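Local coordinates for glycosyltransferase Gtf1 (Streptococcus pneumoniae, PDB 4PQG), which is a glycosyltransferase of the GT-B superfamily, modelled with uridine-5'-diphosphate and 2-acetamido-2-deoxy-beta-D-glucopyranose, at residues Tyr270-Gln273 and Phe274-Asp278; Arg375-Ile378 and Ala379-Ala383. One frame throughout, in Å; residues are numbered along the deposited sequence.

Overall arrangement
Contact 1 comes first along the chain and contact 2 follows about a hundred residues later. Their centres are 45 Å apart, and about 29 Å separates their nearest atoms. Each is a local contact within one short helix and the turn that ends it. Helix 271-275 links strands 244-248 and 282-285 of the seven-stranded parallel sheet. Helix 371-380 links strands 361-365 and 387-391 of the six-stranded parallel sheet. The two parallel sheets fit the paired Rossmann-like domains of a GT-B fold. The bound uridine-5'-diphosphate is about 10 Å from the Tyr270 side chain and about 13 Å from that of Arg375.

Contact 1 (Tyr270-Gln273 and Phe274-Asp278); sequences YDYQ and FTNAD
Tyr270 meets Phe274 on the packed side of this short helical turn. Tyr270 CB sits over one face of the Phe274 ring, 3.7 Å from its centroid, as a CH-pi contact. The two ring planes are only 21° apart, but the rings are slid so far that they barely overlap. Phe274 N also bonds to Tyr270 O at 2.8 Å. Around this pair, Trp266 and Phe298 pack edge-to-face with Phe274. Tyr270 OH is hydrogen-bonded to Val248 O and His250 N. The helix is 271-275, with Tyr270 at its N-cap position. It belongs to a beta-alpha-beta unit with strands 244-248 and 282-285.

The side with Asp271 and Thr275 is looser and exposed to solvent. Thr275 OG1 donates to Asp271 O at 2.7 Å, and Thr275 N donates to the same oxygen from the opposite face of the carbonyl plane. Thr275 CG2 is anti to its own nitrogen; OG1 therefore lies beside that nitrogen (chi1 -63°) and can turn back to the carbonyl. Asn276, the first residue past the helix, repeats this double grip. Asn276 N and Asn276 ND2 each donate to Tyr272 O at 3.1 Å, again from opposite faces. Asn276 ND2 also stands over one face of the Tyr272 ring, 3.3 Å from Tyr272 CE1, with amide and ring planes 43° apart. Phe237 partly covers both residues.

Contact 2 (Arg375-Ile378 and Ala379-Ala383); sequences REII and ANHQA
Ile378 and Ala383 meet where helix 371-380 ends in a Schellman motif. Ala383 N donates to Ile378 O at 2.9 Å, and the N-H points almost straight at the oxygen (179°). Gln382, with positive phi, is the C-prime residue. Gln382 N bonds to Ala379 O at 2.9 Å, the second bond of the motif. The reversal of the chain also brings the methyl of Ala383 near Ile378: Ala383 CB comes within 4.1 Å of Ile378 CG2.

His381 holds the next carbonyl back. His381 ND1 donates to Ile377 O at 3.1 Å. The oxygen lies at the ring edge, only 4° out of the ring plane. The side chain leaves with CG beside its own backbone N (chi1 -69°), which directs the ring back along the helix and places ND1 at this carbonyl. The geometry implies that ND1 is protonated. His381 N reaches the same oxygen too, but only weakly. The imidazole thus provides a second donor where the backbone bond is poor. The His381 and Ile377 side chains lie side by side and point the same way.

Asn380 and Glu376 also run alongside each other on an exposed face. Asn380 ND2 approaches Glu376 CG, while the carboxylate and amide planes are turned moderately against each other.

Further out, Ile377 packs on Val347 and Ile351 of helix 343-353, and Ile351 touches His381 as well. Ile378 packs on Ile387 and Leu389 of strand 387-391. The helix connects strands 361-365 and 387-391 in a beta-alpha-beta unit. Just before the helix ends, Asn380 N still donates to Glu376 O at 2.9 Å.

Contact 1 (Tyr270-Gln273 and Phe274-Asp278)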
loop_
_atom_site.group_PDB
_atom_site.type_symbol
_atom_site.label_atom_id
_atom_site.label_comp_id
_atom_site.label_asym_id
_atom_site.label_seq_id
_atom_site.Cartn_x
_atom_site.Cartn_y
_atom_site.Cartn_z
ATOM N N TYR A 270 -7.372 9.312 -11.373
ATOM C CA TYR A 270 -8.512 10.156 -10.957
ATOM C C TYR A 270 -9.364 10.677 -12.103
ATOM O O TYR A 270 -10.447 11.251 -11.877
ATOM C CB TYR A 270 -8.042 11.294 -10.022
ATOM C CG TYR A 270 -7.589 10.696 -8.716
ATOM C CD1 TYR A 270 -8.519 10.106 -7.870
ATOM C CD2 TYR A 270 -6.245 10.633 -8.366
ATOM C CE1 TYR A 270 -8.132 9.494 -6.694
ATOM C CE2 TYR A 270 -5.845 10.020 -7.179
ATOM C CZ TYR A 270 -6.800 9.445 -6.364
ATOM O OH TYR A 270 -6.477 8.809 -5.184
ATOM N N ASP A 271 -8.882 10.468 -13.328
ATOM C CA ASP A 271 -9.550 10.988 -14.503
ATOM C C ASP A 271 -11.014 10.568 -14.555
ATOM O O ASP A 271 -11.904 11.387 -14.867
ATOM C CB ASP A 271 -8.841 10.527 -15.776
ATOM C CG ASP A 271 -9.508 11.048 -17.012
ATOM O OD1 ASP A 271 -9.496 12.288 -17.202
ATOM O OD2 ASP A 271 -10.065 10.227 -17.779
ATOM N N TYR A 272 -11.262 9.290 -14.272
ATOM C CA TYR A 272 -12.632 8.782 -14.304
ATOM C C TYR A 272 -13.493 9.459 -13.234
ATOM O O TYR A 272 -14.596 9.946 -13.518
ATOM C CB TYR A 272 -12.692 7.245 -14.132
ATOM C CG TYR A 272 -14.131 6.774 -14.205
ATOM C CD1 TYR A 272 -14.751 6.594 -15.438
ATOM C CD2 TYR A 272 -14.893 6.586 -13.044
ATOM C CE1 TYR A 272 -16.076 6.202 -15.526
ATOM C CE2 TYR A 272 -16.222 6.190 -13.121
ATOM C CZ TYR A 272 -16.802 6.009 -14.367
ATOM O OH TYR A 272 -18.105 5.623 -14.479
ATOM N N GLN A 273 -12.991 9.464 -12.001
ATOM C CA GLN A 273 -13.739 10.014 -10.878
ATOM C C GLN A 273 -14.038 11.513 -11.036
ATOM O O GLN A 273 -15.126 11.971 -10.665
ATOM C CB GLN A 273 -13.037 9.739 -9.545
ATOM C CG GLN A 273 -12.704 8.278 -9.284
ATOM C CD GLN A 273 -11.300 7.906 -9.757
ATOM O OE1 GLN A 273 -10.982 7.968 -10.951
ATOM N NE2 GLN A 273 -10.456 7.523 -8.817
ATOM N N PHE A 274 -13.093 12.256 -11.616
ATOM C CA PHE A 274 -13.213 13.706 -11.797
ATOM C C PHE A 274 -14.163 14.026 -12.958
ATOM O O PHE A 274 -15.004 14.935 -12.855
ATOM C CB PHE A 274 -11.817 14.354 -12.018
ATOM C CG PHE A 274 -10.919 14.329 -10.796
ATOM C CD1 PHE A 274 -11.410 13.954 -9.544
ATOM C CD2 PHE A 274 -9.590 14.724 -10.895
ATOM C CE1 PHE A 274 -10.587 13.959 -8.427
ATOM C CE2 PHE A 274 -8.757 14.747 -9.782
ATOM C CZ PHE A 274 -9.252 14.355 -8.541
ATOM N N THR A 275 -14.061 13.256 -14.043
ATOM C CA THR A 275 -14.992 13.357 -15.183
ATOM C C THR A 275 -16.437 13.176 -14.711
ATOM O O THR A 275 -17.335 13.916 -15.121
ATOM C CB THR A 275 -14.652 12.306 -16.267
ATOM O OG1 THR A 275 -13.338 12.571 -16.776
ATOM C CG2 THR A 275 -15.656 12.342 -17.422
ATOM N N ASN A 276 -16.635 12.225 -13.804
ATOM C CA ASN A 276 -17.963 11.884 -13.301
ATOM C C ASN A 276 -18.190 12.312 -11.846
ATOM O O ASN A 276 -18.797 11.581 -11.061
ATOM C CB ASN A 276 -18.175 10.372 -13.465
ATOM C CG ASN A 276 -18.121 9.945 -14.916
ATOM O OD1 ASN A 276 -19.059 10.190 -15.675
ATOM N ND2 ASN A 276 -17.012 9.321 -15.319
ATOM N N ALA A 277 -17.700 13.504 -11.500
ATOM C CA ALA A 277 -17.775 14.027 -10.127
ATOM C C ALA A 277 -19.210 14.256 -9.645
ATOM O O ALA A 277 -19.465 14.234 -8.454
ATOM C CB ALA A 277 -16.957 15.312 -9.983
ATOM N N ASP A 278 -20.132 14.447 -10.578
ATOM C CA ASP A 278 -21.564 14.542 -10.250
ATOM C C ASP A 278 -22.111 13.307 -9.519
ATOM O O ASP A 278 -23.138 13.396 -8.840
ATOM C CB ASP A 278 -22.388 14.818 -11.510
ATOM C CG ASP A 278 -22.194 13.753 -12.574
ATOM O OD1 ASP A 278 -21.029 13.436 -12.903
ATOM O OD2 ASP A 278 -23.206 13.216 -13.074
#

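Contact 2 (Arg375-Ile378 and Ala379-Ala383)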
loop_
_atom_site.group_PDB
_atom_site.type_symbol
_atom_site.label_atom_id
_atom_site.label_comp_id
_atom_site.label_asym_id
_atom_site.label_seq_id
_atom_site.Cartn_x
_atom_site.Cartn_y
_atom_site.Cartn_z
ATOM N N ARG A 375 22.520 0.398 -4.690
ATOM C CA ARG A 375 23.671 -0.459 -4.422
ATOM C C ARG A 375 24.879 -0.120 -5.306
ATOM O O ARG A 375 26.021 -0.154 -4.845
ATOM C CB ARG A 375 23.291 -1.926 -4.625
ATOM C CG ARG A 375 22.436 -2.491 -3.512
ATOM C CD ARG A 375 22.385 -4.008 -3.542
ATOM N NE ARG A 375 21.439 -4.500 -4.545
ATOM C CZ ARG A 375 20.160 -4.802 -4.309
ATOM N NH1 ARG A 375 19.399 -5.245 -5.298
ATOM N NH2 ARG A 375 19.640 -4.673 -3.089
ATOM N N GLU A 376 24.612 0.192 -6.571
ATOM C CA GLU A 376 25.645 0.569 -7.521
ATOM C C GLU A 376 26.354 1.877 -7.121
ATOM O O GLU A 376 27.586 1.930 -7.116
ATOM C CB GLU A 376 25.049 0.644 -8.927
ATOM C CG GLU A 376 25.944 1.251 -9.991
ATOM C CD GLU A 376 25.179 1.508 -11.284
ATOM O OE1 GLU A 376 24.600 0.547 -11.834
ATOM O OE2 GLU A 376 25.150 2.674 -11.744
ATOM N N ILE A 377 25.579 2.908 -6.776
ATOM C CA ILE A 377 26.124 4.176 -6.298
ATOM C C ILE A 377 26.971 3.992 -5.026
ATOM O O ILE A 377 28.089 4.519 -4.928
ATOM C CB ILE A 377 25.012 5.235 -6.055
ATOM C CG1 ILE A 377 24.248 5.505 -7.353
ATOM C CG2 ILE A 377 25.599 6.537 -5.515
ATOM C CD1 ILE A 377 22.971 6.293 -7.171
ATOM N N ILE A 378 26.436 3.238 -4.070
ATOM C CA ILE A 378 27.120 2.953 -2.820
ATOM C C ILE A 378 28.438 2.204 -3.070
ATOM O O ILE A 378 29.482 2.585 -2.520
ATOM C CB ILE A 378 26.194 2.178 -1.859
ATOM C CG1 ILE A 378 24.990 3.050 -1.486
ATOM C CG2 ILE A 378 26.932 1.734 -0.604
ATOM C CD1 ILE A 378 23.839 2.269 -0.869
ATOM N N ALA A 379 28.392 1.164 -3.906
ATOM C CA ALA A 379 29.597 0.407 -4.255
ATOM C C ALA A 379 30.647 1.312 -4.895
ATOM O O ALA A 379 31.802 1.312 -4.464
ATOM C CB ALA A 379 29.270 -0.752 -5.183
ATOM N N ASN A 380 30.231 2.079 -5.906
ATOM C CA ASN A 380 31.112 2.982 -6.653
ATOM C C ASN A 380 31.853 4.005 -5.802
ATOM O O ASN A 380 32.935 4.468 -6.193
ATOM C CB ASN A 380 30.342 3.721 -7.757
ATOM C CG ASN A 380 29.967 2.816 -8.918
ATOM O OD1 ASN A 380 30.460 1.695 -9.024
ATOM N ND2 ASN A 380 29.084 3.303 -9.799
ATOM N N HIS A 381 31.266 4.368 -4.660
ATOM C CA HIS A 381 31.883 5.332 -3.750
ATOM C C HIS A 381 32.428 4.696 -2.490
ATOM O O HIS A 381 32.850 5.395 -1.569
ATOM C CB HIS A 381 30.916 6.486 -3.450
ATOM C CG HIS A 381 30.657 7.389 -4.647
ATOM N ND1 HIS A 381 29.740 7.098 -5.599
ATOM C CD2 HIS A 381 31.243 8.592 -5.029
ATOM C CE1 HIS A 381 29.742 8.065 -6.535
ATOM N NE2 HIS A 381 30.656 8.979 -6.184
ATOM N N GLN A 382 32.444 3.361 -2.455
ATOM C CA GLN A 382 32.853 2.588 -1.271
ATOM C C GLN A 382 32.170 3.078 0.012
ATOM O O GLN A 382 32.796 3.226 1.068
ATOM C CB GLN A 382 34.389 2.546 -1.133
ATOM C CG GLN A 382 35.066 1.688 -2.201
ATOM C CD GLN A 382 36.560 1.968 -2.367
ATOM O OE1 GLN A 382 37.312 2.095 -1.388
ATOM N NE2 GLN A 382 37.001 2.036 -3.619
ATOM N N ALA A 383 30.866 3.311 -0.085
ATOM C CA ALA A 383 30.120 3.909 1.007
ATOM C C ALA A 383 29.351 2.885 1.850
ATOM O O ALA A 383 28.583 3.258 2.739
ATOM C CB ALA A 383 29.194 4.995 0.464
#